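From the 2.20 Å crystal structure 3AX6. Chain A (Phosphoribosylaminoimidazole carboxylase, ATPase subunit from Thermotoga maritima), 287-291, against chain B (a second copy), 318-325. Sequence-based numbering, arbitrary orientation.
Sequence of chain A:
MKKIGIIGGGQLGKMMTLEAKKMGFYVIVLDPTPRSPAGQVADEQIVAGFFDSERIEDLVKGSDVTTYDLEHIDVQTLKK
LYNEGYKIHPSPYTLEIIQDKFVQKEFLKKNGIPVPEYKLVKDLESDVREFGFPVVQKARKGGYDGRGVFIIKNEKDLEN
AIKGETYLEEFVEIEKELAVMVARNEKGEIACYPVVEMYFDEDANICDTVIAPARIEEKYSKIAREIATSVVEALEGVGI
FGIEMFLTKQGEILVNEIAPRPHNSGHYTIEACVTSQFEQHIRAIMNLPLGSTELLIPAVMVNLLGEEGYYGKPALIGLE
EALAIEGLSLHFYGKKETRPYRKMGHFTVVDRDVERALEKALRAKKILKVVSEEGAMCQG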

ATOM      1  N   ASN A 287      -7.816 -10.482 -16.337  1.00 13.88           N
ATOM      2  CA  ASN A 287      -8.898 -11.462 -16.298  1.00 13.86           C
ATOM      3  C   ASN A 287      -8.719 -12.475 -15.171  1.00 14.73           C
ATOM      4  O   ASN A 287      -8.835 -13.683 -15.375  1.00 16.04           O
ATOM      5  CB  ASN A 287      -9.011 -12.178 -17.648  1.00 15.79           C
ATOM      6  CG  ASN A 287     -10.438 -12.621 -17.960  1.00 17.26           C
ATOM      7  OD1 ASN A 287     -11.402 -12.010 -17.509  1.00 17.80           O
ATOM      8  ND2 ASN A 287     -10.571 -13.677 -18.749  1.00 16.54           N
ATOM      9  N   LEU A 288      -8.421 -11.958 -13.983  1.00 13.07           N
ATOM     10  CA  LEU A 288      -8.240 -12.760 -12.781  1.00 11.06           C
ATOM     11  C   LEU A 288      -9.449 -12.500 -11.885  1.00 11.15           C
ATOM     12  O   LEU A 288     -10.174 -11.520 -12.086  1.00  8.62           O
ATOM     13  CB  LEU A 288      -6.975 -12.320 -12.044  1.00 11.97           C
ATOM     14  CG  LEU A 288      -5.638 -12.530 -12.746  1.00 13.28           C
ATOM     15  CD1 LEU A 288      -4.559 -11.712 -12.072  1.00 13.05           C
ATOM     16  CD2 LEU A 288      -5.299 -14.009 -12.710  1.00 14.16           C
ATOM     17  N   PRO A 289      -9.697 -13.384 -10.900  1.00 10.51           N
ATOM     18  CA  PRO A 289     -10.836 -13.186 -10.001  1.00 10.42           C
ATOM     19  C   PRO A 289     -10.710 -11.831  -9.301  1.00 11.66           C
ATOM     20  O   PRO A 289      -9.635 -11.461  -8.813  1.00 12.51           O
ATOM     21  CB  PRO A 289     -10.716 -14.360  -9.034  1.00 11.77           C
ATOM     22  CG  PRO A 289     -10.179 -15.445  -9.915  1.00  8.88           C
ATOM     23  CD  PRO A 289      -9.115 -14.730 -10.723  1.00  9.05           C
ATOM     24  N   LEU A 290     -11.805 -11.084  -9.275  1.00 10.81           N
ATOM     25  CA  LEU A 290     -11.812  -9.759  -8.657  1.00 11.57           C
ATOM     26  C   LEU A 290     -11.791  -9.830  -7.131  1.00 10.83           C
ATOM     27  O   LEU A 290     -12.280 -10.789  -6.540  1.00 10.42           O
ATOM     28  CB  LEU A 290     -13.040  -8.979  -9.141  1.00  7.62           C
ATOM     29  CG  LEU A 290     -12.903  -8.158 -10.431  1.00 10.54           C
ATOM     30  CD1 LEU A 290     -11.923  -8.809 -11.377  1.00 10.02           C
ATOM     31  CD2 LEU A 290     -14.271  -7.980 -11.082  1.00  8.85           C
ATOM     32  N   GLY A 291     -11.215  -8.808  -6.503  1.00  8.93           N
ATOM     33  CA  GLY A 291     -11.143  -8.776  -5.055  1.00  7.24           C
ATOM     34  C   GLY A 291     -12.310  -8.096  -4.360  1.00  8.02           C
ATOM     35  O   GLY A 291     -12.996  -7.246  -4.934  1.00  4.87           O
TER
ATOM     36  N   GLY B 318      -0.460 -20.913  -9.313  1.00 21.00           N
ATOM     37  CA  GLY B 318      -1.680 -21.010  -8.531  1.00 21.34           C
ATOM     38  C   GLY B 318      -2.375 -19.677  -8.307  1.00 20.66           C
ATOM     39  O   GLY B 318      -3.370 -19.599  -7.584  1.00 20.61           O
ATOM     40  N   LEU B 319      -1.861 -18.631  -8.944  1.00 19.15           N
ATOM     41  CA  LEU B 319      -2.414 -17.298  -8.795  1.00 17.81           C
ATOM     42  C   LEU B 319      -3.911 -17.212  -9.062  1.00 18.26           C
ATOM     43  O   LEU B 319      -4.674 -16.798  -8.191  1.00 16.83           O
ATOM     44  CB  LEU B 319      -1.689 -16.311  -9.711  1.00 18.13           C
ATOM     45  CG  LEU B 319      -2.080 -14.845  -9.472  1.00 18.50           C
ATOM     46  CD1 LEU B 319      -1.699 -14.438  -8.058  1.00 16.88           C
ATOM     47  CD2 LEU B 319      -1.390 -13.949 -10.482  1.00 17.58           C
ATOM     48  N   GLU B 320      -4.331 -17.606 -10.259  1.00 19.63           N
ATOM     49  CA  GLU B 320      -5.737 -17.529 -10.621  1.00 20.22           C
ATOM     50  C   GLU B 320      -6.666 -18.184  -9.610  1.00 19.74           C
ATOM     51  O   GLU B 320      -7.685 -17.604  -9.223  1.00 17.47           O
ATOM     52  CB  GLU B 320      -5.971 -18.148 -11.997  1.00 24.84           C
ATOM     53  CG  GLU B 320      -7.330 -17.790 -12.567  1.00 30.62           C
ATOM     54  CD  GLU B 320      -7.418 -18.034 -14.053  1.00 34.23           C
ATOM     55  OE1 GLU B 320      -6.452 -17.673 -14.757  1.00 37.08           O
ATOM     56  OE2 GLU B 320      -8.451 -18.568 -14.517  1.00 36.46           O
ATOM     57  N   GLU B 321      -6.309 -19.390  -9.180  1.00 18.53           N
ATOM     58  CA  GLU B 321      -7.116 -20.136  -8.221  1.00 18.40           C
ATOM     59  C   GLU B 321      -7.125 -19.505  -6.829  1.00 16.87           C
ATOM     60  O   GLU B 321      -8.162 -19.450  -6.178  1.00 13.74           O
ATOM     61  CB  GLU B 321      -6.614 -21.583  -8.137  1.00 22.08           C
ATOM     62  CG  GLU B 321      -7.642 -22.637  -8.538  1.00 27.75           C
ATOM     63  CD  GLU B 321      -8.779 -22.758  -7.535  1.00 31.97           C
ATOM     64  OE1 GLU B 321      -8.499 -23.045  -6.353  1.00 36.45           O
ATOM     65  OE2 GLU B 321      -9.952 -22.568  -7.920  1.00 34.57           O
ATOM     66  N   ALA B 322      -5.975 -19.021  -6.373  1.00 15.27           N
ATOM     67  CA  ALA B 322      -5.906 -18.418  -5.048  1.00 14.14           C
ATOM     68  C   ALA B 322      -6.667 -17.089  -4.971  1.00 13.81           C
ATOM     69  O   ALA B 322      -7.315 -16.788  -3.962  1.00 14.88           O
ATOM     70  CB  ALA B 322      -4.453 -18.220  -4.643  1.00 13.29           C
ATOM     71  N   LEU B 323      -6.592 -16.292  -6.030  1.00 10.89           N
ATOM     72  CA  LEU B 323      -7.283 -15.012  -6.036  1.00 10.45           C
ATOM     73  C   LEU B 323      -8.797 -15.165  -5.922  1.00 11.52           C
ATOM     74  O   LEU B 323      -9.501 -14.198  -5.629  1.00 12.62           O
ATOM     75  CB  LEU B 323      -6.926 -14.215  -7.296  1.00  8.53           C
ATOM     76  CG  LEU B 323      -5.496 -13.665  -7.363  1.00  9.64           C
ATOM     77  CD1 LEU B 323      -5.312 -12.834  -8.621  1.00 10.12           C
ATOM     78  CD2 LEU B 323      -5.215 -12.818  -6.134  1.00  8.89           C
ATOM     79  N   ALA B 324      -9.303 -16.376  -6.144  1.00 14.11           N
ATOM     80  CA  ALA B 324     -10.745 -16.630  -6.059  1.00 15.24           C
ATOM     81  C   ALA B 324     -11.209 -16.680  -4.604  1.00 16.50           C
ATOM     82  O   ALA B 324     -12.410 -16.606  -4.326  1.00 17.69           O
ATOM     83  CB  ALA B 324     -11.107 -17.946  -6.771  1.00 14.71           C
ATOM     84  N   ILE B 325     -10.253 -16.815  -3.685  1.00 14.74           N
ATOM     85  CA  ILE B 325     -10.555 -16.853  -2.260  1.00 15.49           C
ATOM     86  C   ILE B 325     -10.790 -15.415  -1.782  1.00 16.63           C
ATOM     87  O   ILE B 325      -9.885 -14.585  -1.836  1.00 14.66           O
ATOM     88  CB  ILE B 325      -9.378 -17.458  -1.468  1.00 19.64           C
ATOM     89  CG1 ILE B 325      -9.019 -18.832  -2.040  1.00 19.29           C
ATOM     90  CG2 ILE B 325      -9.739 -17.565   0.011  1.00 18.47           C
ATOM     91  CD1 ILE B 325      -7.837 -19.488  -1.364  1.00 18.38           C
TER
HETATM   92  O   HOH W   1      -7.875 -15.992 -16.694  1.00 35.91           O

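A short extended segment of chain A lies against a helical turn of chain B, and the two are held by apolar packing and one bridging water, with no direct hydrogen bond between them. Together they bury 302 Å², most of it on Leu A288, Pro A289, Leu B323 and Glu B320.

Pro A289 has the largest covered area of any residue here. Its CA-to-CB bond points toward chain B, and the ring, puckered C-gamma exo, rests on the backbone of Glu B320, Leu B323 and Ala B324, the last two lying within a type I turn from Ala B322 to Ile B325. CG lies 3.4 Å from Glu B320 O and CB of the same proline lies 3.6 Å from Leu B323 O, so the ring meets two carbonyl oxygens; neither accepts a backbone hydrogen bond from within the chain B stretch. The proline offers them only carbon, and the contacts are van der Waals in character. The ring also packs on side chains, with Pro A289 CD 4.1 Å from Leu B323 CB and Pro A289 CG 4.1 Å from Ala B324 CB. The small methyl of Ala B324 leaves its backbone accessible, and Pro A289 CB comes to 3.7 Å from Ala B324 CA.

Leu A288 reaches the partner differently. Its CA-to-CB bond runs sideways, but chi1 m (-65°) with chi2 t (164°) carries the end of the side chain nearer to chain B. Leu A288 CD1 lies 3.7 Å from Leu B323 CD1 and 4.2 Å from Leu B319 CD2; its CD2 is also near these leucines (4.3 Å from Leu B323 CD1) and lies 4.1 Å from Glu B320 CA, over the helix backbone.

On the other side, Leu B323 points its CA-to-CB bond toward chain A and, with chi1 m and chi2 t, is placed so that its CB serves Pro A289 and its CD1 serves Leu A288. Leu B319, a helical turn earlier, starts sideways; chi1 t and chi2 p bring its CD2 to Leu A288. The spacing of the two leucines follows the helical repeat, recorded in the 2.9 Å hydrogen bond from Leu B323 N to Leu B319 O. Branched aliphatic side chains suit these places, since they fill space without polar groups needing partners.

Glu B320 lies at the exposed margin, where its carboxylate can meet solvent. Chi1 and chi2 are both t, so the chain is stretched and its aliphatic part passes the proline, with Glu B320 CG 4.0 Å from Pro A289 CD, before chi3 (-44°) sets the carboxylate. Water 1 donates to Glu B320 OE1 at 2.9 Å and to Asn A287 O at 2.8 Å, linking two acceptors that could not bond each other directly. The side chain of Asn A287 makes no contact with the chain B stretch; its OD1 is hydrogen-bonded elsewhere in the structure. The CA-to-CB bonds of Leu A290, Ala B322 and Ile B325 point away from the other stretch.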